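DNA polymerase III subunit beta (Helicobacter pylori 26695, PDB 4S3I) encircles DNA as a ring-shaped dimer and confers DNA tethering and processivity on DNA polymerases and other proteins. Local coordinates at residues A[69-74]-A[110-115]; A[259-264]-A[310-315]. One frame throughout, in Å; residues are numbered along the deposited sequence.

Contact 1. Residues A[69-74]-A[110-115]; sequences VGTING and PMFDAD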
loop_
_atom_site.group_PDB
_atom_site.type_symbol
_atom_site.label_atom_id
_atom_site.label_comp_id
_atom_site.label_asym_id
_atom_site.label_seq_id
_atom_site.Cartn_x
_atom_site.Cartn_y
_atom_site.Cartn_z
ATOM N N VAL A 69 37.132 3.019 -10.670
ATOM C CA VAL A 69 36.062 2.138 -10.205
ATOM C C VAL A 69 35.918 2.193 -8.688
ATOM O O VAL A 69 36.857 2.572 -7.987
ATOM C CB VAL A 69 36.345 0.684 -10.613
ATOM C CG1 VAL A 69 36.298 0.533 -12.126
ATOM C CG2 VAL A 69 37.713 0.244 -10.085
ATOM N N GLY A 70 34.749 1.798 -8.190
ATOM C CA GLY A 70 34.488 1.711 -6.759
ATOM C C GLY A 70 33.181 0.960 -6.520
ATOM O O GLY A 70 32.567 0.480 -7.471
ATOM N N THR A 71 32.760 0.837 -5.260
ATOM C CA THR A 71 31.474 0.200 -4.932
ATOM C C THR A 71 30.825 0.973 -3.810
ATOM O O THR A 71 31.512 1.675 -3.074
ATOM C CB THR A 71 31.629 -1.246 -4.423
ATOM O OG1 THR A 71 31.961 -1.220 -3.026
ATOM C CG2 THR A 71 32.700 -2.006 -5.205
ATOM N N ILE A 72 29.515 0.813 -3.648
ATOM C CA ILE A 72 28.794 1.513 -2.600
ATOM C C ILE A 72 27.508 0.754 -2.290
ATOM O O ILE A 72 26.911 0.137 -3.181
ATOM C CB ILE A 72 28.488 2.980 -3.029
ATOM C CG1 ILE A 72 27.901 3.794 -1.880
ATOM C CG2 ILE A 72 27.608 3.032 -4.288
ATOM C CD1 ILE A 72 27.377 5.163 -2.303
ATOM N N ASN A 73 27.103 0.783 -1.023
ATOM C CA ASN A 73 25.829 0.195 -0.614
ATOM C C ASN A 73 24.677 0.851 -1.375
ATOM O O ASN A 73 24.437 2.052 -1.241
ATOM C CB ASN A 73 25.618 0.365 0.890
ATOM C CG ASN A 73 24.364 -0.335 1.381
ATOM O OD1 ASN A 73 23.276 0.220 1.326
ATOM N ND2 ASN A 73 24.520 -1.568 1.867
ATOM N N GLY A 74 23.976 0.062 -2.181
ATOM C CA GLY A 74 22.949 0.597 -3.066
ATOM C C GLY A 74 21.737 1.187 -2.366
ATOM O O GLY A 74 21.151 2.165 -2.828
ATOM N N PRO A 110 31.354 3.695 2.994
ATOM C CA PRO A 110 32.537 2.857 2.792
ATOM C C PRO A 110 32.429 2.044 1.495
ATOM O O PRO A 110 31.342 1.586 1.149
ATOM C CB PRO A 110 32.515 1.930 4.010
ATOM C CG PRO A 110 31.010 1.799 4.349
ATOM C CD PRO A 110 30.409 3.137 3.988
ATOM N N MET A 111 33.544 1.872 0.790
ATOM C CA MET A 111 33.554 1.056 -0.413
ATOM C C MET A 111 34.159 -0.310 -0.099
ATOM O O MET A 111 34.960 -0.430 0.829
ATOM C CB MET A 111 34.362 1.754 -1.512
ATOM C CG MET A 111 33.893 3.162 -1.854
ATOM S SD MET A 111 34.496 3.595 -3.486
ATOM C CE MET A 111 36.267 3.692 -3.204
ATOM N N PHE A 112 33.790 -1.335 -0.867
ATOM C CA PHE A 112 34.444 -2.642 -0.754
ATOM C C PHE A 112 35.463 -2.846 -1.885
ATOM O O PHE A 112 35.504 -2.071 -2.839
ATOM C CB PHE A 112 33.407 -3.773 -0.776
ATOM C CG PHE A 112 32.515 -3.816 0.437
ATOM C CD1 PHE A 112 33.014 -3.520 1.703
ATOM C CD2 PHE A 112 31.183 -4.171 0.316
ATOM C CE1 PHE A 112 32.182 -3.566 2.828
ATOM C CE2 PHE A 112 30.346 -4.211 1.426
ATOM C CZ PHE A 112 30.843 -3.905 2.681
ATOM N N ASP A 113 36.271 -3.891 -1.782
ATOM C CA ASP A 113 37.208 -4.241 -2.852
ATOM C C ASP A 113 36.433 -4.653 -4.112
ATOM O O ASP A 113 35.783 -5.697 -4.141
ATOM C CB ASP A 113 38.138 -5.367 -2.384
ATOM C CG ASP A 113 39.219 -5.717 -3.406
ATOM O OD1 ASP A 113 39.331 -5.041 -4.455
ATOM O OD2 ASP A 113 39.967 -6.679 -3.139
ATOM N N ALA A 114 36.498 -3.826 -5.151
ATOM C CA ALA A 114 35.813 -4.122 -6.408
ATOM C C ALA A 114 36.246 -5.458 -7.037
ATOM O O ALA A 114 35.535 -6.004 -7.881
ATOM C CB ALA A 114 35.992 -2.978 -7.394
ATOM N N ASP A 115 37.397 -5.978 -6.623
ATOM C CA ASP A 115 37.880 -7.265 -7.130
ATOM C C ASP A 115 36.987 -8.439 -6.700
ATOM O O ASP A 115 37.031 -9.522 -7.290
ATOM C CB ASP A 115 39.320 -7.524 -6.671
ATOM C CG ASP A 115 40.344 -6.640 -7.381
ATOM O OD1 ASP A 115 40.082 -6.222 -8.531
ATOM O OD2 ASP A 115 41.414 -6.379 -6.776
HETATM O O HOH W 1 28.499 1.938 1.279
#
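Thr71 and Phe112 are joined by the one direct hydrogen bond of this contact. Phe112 N donates to Thr71 OG1 over 2.8 Å, nearly straight at 166°. Thr71 OG1 lies between its own backbone N and carbonyl carbon (chi1 82°), where it meets the amide. The same hydroxyl is also hydrogen-bonded to His34 ND1 on strand 34-40, and the His34 ring stacks on Phe112. A second polar link is indirect. One water accepts from Asn73 N and donates to Pro110 O.

Met111 covers the Thr71 carbonyl. Its CA makes a CA-H...O contact with Thr71 O at 3.4 Å, and its CG packs closely, 3.1 Å from Thr71 O.

Apolar packing fills in along the strand. Met111 SD lies 3.8 Å from Gly70 CA. The Thr71 methyl CG2 touches Ala114 CB at 4.1 Å. Just before Ala114, Asp113 starts an Asx turn, with OD1 accepting from Asp115 N.

Strand 68-73 is the outermost strand of its sheet in this chain, and 110-115 follows strand 105-110 of another sheet. The contact therefore ties together two sheets of the N-terminal domain. Pro110 also packs on Glu300 of the second subunit. Thr71 N and O are buried without a hydrogen-bonding partner, so the loop covers the strand edge without continuing the sheet. Its polar hold rests on a threonine hydroxyl and a water.

Contact 2. Residues A[259-264]-A[310-315]; sequences FTLGKE and KGLDIE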
loop_
_atom_site.group_PDB
_atom_site.type_symbol
_atom_site.label_atom_id
_atom_site.label_comp_id
_atom_site.label_asym_id
_atom_site.label_seq_id
_atom_site.Cartn_x
_atom_site.Cartn_y
_atom_site.Cartn_z
ATOM N N PHE A 259 -18.645 -20.234 -27.525
ATOM C CA PHE A 259 -19.554 -19.117 -27.261
ATOM C C PHE A 259 -18.834 -17.771 -27.259
ATOM O O PHE A 259 -17.790 -17.629 -26.626
ATOM C CB PHE A 259 -20.225 -19.313 -25.907
ATOM C CG PHE A 259 -20.776 -20.700 -25.692
ATOM C CD1 PHE A 259 -21.889 -21.135 -26.399
ATOM C CD2 PHE A 259 -20.198 -21.555 -24.759
ATOM C CE1 PHE A 259 -22.417 -22.414 -26.181
ATOM C CE2 PHE A 259 -20.720 -22.835 -24.527
ATOM C CZ PHE A 259 -21.834 -23.262 -25.242
ATOM N N THR A 260 -19.385 -16.787 -27.965
ATOM C CA THR A 260 -18.849 -15.426 -27.936
ATOM C C THR A 260 -19.619 -14.649 -26.857
ATOM O O THR A 260 -20.833 -14.491 -26.946
ATOM C CB THR A 260 -18.981 -14.753 -29.305
ATOM O OG1 THR A 260 -18.263 -15.530 -30.275
ATOM C CG2 THR A 260 -18.421 -13.336 -29.283
ATOM N N LEU A 261 -18.914 -14.205 -25.821
ATOM C CA LEU A 261 -19.546 -13.662 -24.608
ATOM C C LEU A 261 -18.953 -12.308 -24.221
ATOM O O LEU A 261 -17.875 -11.942 -24.692
ATOM C CB LEU A 261 -19.375 -14.656 -23.464
ATOM C CG LEU A 261 -19.918 -16.057 -23.746
ATOM C CD1 LEU A 261 -19.286 -17.100 -22.829
ATOM C CD2 LEU A 261 -21.455 -16.083 -23.612
ATOM N N GLY A 262 -19.636 -11.572 -23.343
ATOM C CA GLY A 262 -19.191 -10.239 -22.969
ATOM C C GLY A 262 -18.148 -10.279 -21.859
ATOM O O GLY A 262 -18.406 -10.817 -20.767
ATOM N N LYS A 263 -16.978 -9.699 -22.122
ATOM C CA LYS A 263 -15.866 -9.802 -21.176
ATOM C C LYS A 263 -16.166 -9.099 -19.848
ATOM O O LYS A 263 -16.079 -9.721 -18.788
ATOM C CB LYS A 263 -14.558 -9.259 -21.782
ATOM C CG LYS A 263 -13.337 -9.461 -20.863
ATOM C CD LYS A 263 -12.028 -8.826 -21.438
ATOM C CE LYS A 263 -12.081 -7.301 -21.499
ATOM N NZ LYS A 263 -10.879 -6.716 -22.234
ATOM N N GLU A 264 -16.520 -7.817 -19.910
ATOM C CA GLU A 264 -16.714 -7.024 -18.699
ATOM C C GLU A 264 -17.935 -7.485 -17.903
ATOM O O GLU A 264 -17.913 -7.479 -16.667
ATOM C CB GLU A 264 -16.805 -5.523 -19.022
ATOM C CG GLU A 264 -15.492 -4.891 -19.483
ATOM C CD GLU A 264 -14.318 -5.124 -18.517
ATOM O OE1 GLU A 264 -14.498 -5.016 -17.284
ATOM O OE2 GLU A 264 -13.195 -5.409 -18.989
ATOM N N LYS A 310 -27.373 -11.727 -28.451
ATOM C CA LYS A 310 -27.088 -12.533 -29.646
ATOM C C LYS A 310 -27.058 -14.007 -29.263
ATOM O O LYS A 310 -26.032 -14.520 -28.798
ATOM C CB LYS A 310 -25.763 -12.123 -30.284
ATOM C CG LYS A 310 -25.505 -12.711 -31.673
ATOM C CD LYS A 310 -24.370 -11.959 -32.360
ATOM C CE LYS A 310 -24.236 -12.342 -33.828
ATOM N NZ LYS A 310 -24.016 -13.806 -34.008
ATOM N N GLY A 311 -28.188 -14.680 -29.475
ATOM C CA GLY A 311 -28.419 -16.032 -28.986
ATOM C C GLY A 311 -27.287 -17.015 -29.187
ATOM O O GLY A 311 -26.682 -17.076 -30.259
ATOM N N LEU A 312 -26.995 -17.787 -28.145
ATOM C CA LEU A 312 -25.972 -18.814 -28.237
ATOM C C LEU A 312 -26.541 -20.054 -28.945
ATOM O O LEU A 312 -27.724 -20.369 -28.791
ATOM C CB LEU A 312 -25.480 -19.182 -26.835
ATOM C CG LEU A 312 -24.922 -18.042 -25.977
ATOM C CD1 LEU A 312 -24.376 -18.595 -24.659
ATOM C CD2 LEU A 312 -23.838 -17.260 -26.732
ATOM N N ASP A 313 -25.711 -20.754 -29.714
ATOM C CA ASP A 313 -26.138 -22.023 -30.314
ATOM C C ASP A 313 -26.236 -23.106 -29.235
ATOM O O ASP A 313 -25.352 -23.953 -29.089
ATOM C CB ASP A 313 -25.194 -22.453 -31.445
ATOM C CG ASP A 313 -25.619 -23.763 -32.101
ATOM O OD1 ASP A 313 -24.727 -24.520 -32.553
ATOM O OD2 ASP A 313 -26.841 -24.036 -32.164
ATOM N N ILE A 314 -27.334 -23.062 -28.489
ATOM C CA ILE A 314 -27.561 -23.915 -27.327
ATOM C C ILE A 314 -29.026 -24.356 -27.343
ATOM O O ILE A 314 -29.931 -23.517 -27.347
ATOM C CB ILE A 314 -27.276 -23.134 -26.017
ATOM C CG1 ILE A 314 -25.769 -22.975 -25.805
ATOM C CG2 ILE A 314 -27.934 -23.806 -24.814
ATOM C CD1 ILE A 314 -25.269 -23.471 -24.459
ATOM N N GLU A 315 -29.264 -25.663 -27.369
ATOM C CA GLU A 315 -30.632 -26.163 -27.428
ATOM C C GLU A 315 -31.109 -26.604 -26.051
ATOM O O GLU A 315 -32.245 -27.044 -25.886
ATOM C CB GLU A 315 -30.757 -27.307 -28.440
ATOM C CG GLU A 315 -31.686 -26.995 -29.612
ATOM C CD GLU A 315 -33.119 -26.710 -29.175
ATOM O OE1 GLU A 315 -33.506 -25.521 -29.129
ATOM O OE2 GLU A 315 -33.859 -27.677 -28.883
HETATM O O HOH W 2 -22.818 -13.838 -29.069
#
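Phe259 meets the end of Ile314 with its ring atoms CE1 and CZ. Phe259 CE1 is 3.4 Å from Ile314 CG1, and Phe259 CZ is 3.5 Å from Ile314 CD1. These are tight apolar contacts. The two side chains cross at about a right angle. Ile314 has its chi2 at -126°, away from a staggered value, and this torsion sets the CD1 methyl that meets the ring.

Leu312 packs on the same strand from the loop. Its CD1 methyl touches two side chains at once. Leu312 CD1 lies 4.0 Å from Phe259 CD1, and Leu312 CD1 is equally far, 4.0 Å, from Leu261 CD2. Leu312 crosses both at about a right angle. Its other methyl, CD2, passes 4.1 Å from Thr260 O.

The backbone of the loop turns between its two apolar residues. Asp313 is the centre of an inverse gamma turn, with a weak bond from Ile314 N to Leu312 O. Leu312 and Ile314, on the two flanks of the turn, both point their CB atoms at strand 257-262. Asp313 itself is exposed, but its carbonyl O lies near the plane of the Phe259 ring, at its edge.

One water joins the backbones by donating to Thr260 O at 3.0 Å and, over a longer 3.3 Å, to Lys310 O.

Leu284 on strand 279-284 touches Phe259, Leu312 and Ile314, which places the cluster between the sheet of strand 257-262 and the sheet of strand 279-284, in the C-terminal domain. Leu261 also packs on Phe339 and Leu341 of the adjacent strand 338-343. The direct contact is apolar, so it rests on aliphatic carbons of Leu312 and Ile314 packed on the Phe259 ring, and of Leu312 on Leu261, with water serving the polar backbone beside it.

The two contacts lie on opposite sides of the chain's centre, with their own centres about 62 Å apart. Contact 1 belongs to the N-terminal domain and contact 2 to the C-terminal one, and they share no strand. Both are partly buried, and both set a loop against an outermost strand of a sheet within this chain. Their chemistry differs. Contact 1 buries more surface and has a direct hydrogen bond, whereas contact 2 holds by apolar side chains. Each adds one bridging water between backbones. Contact 1 also reaches the second subunit through Pro110, while contact 2 touches no other chain of the assembly.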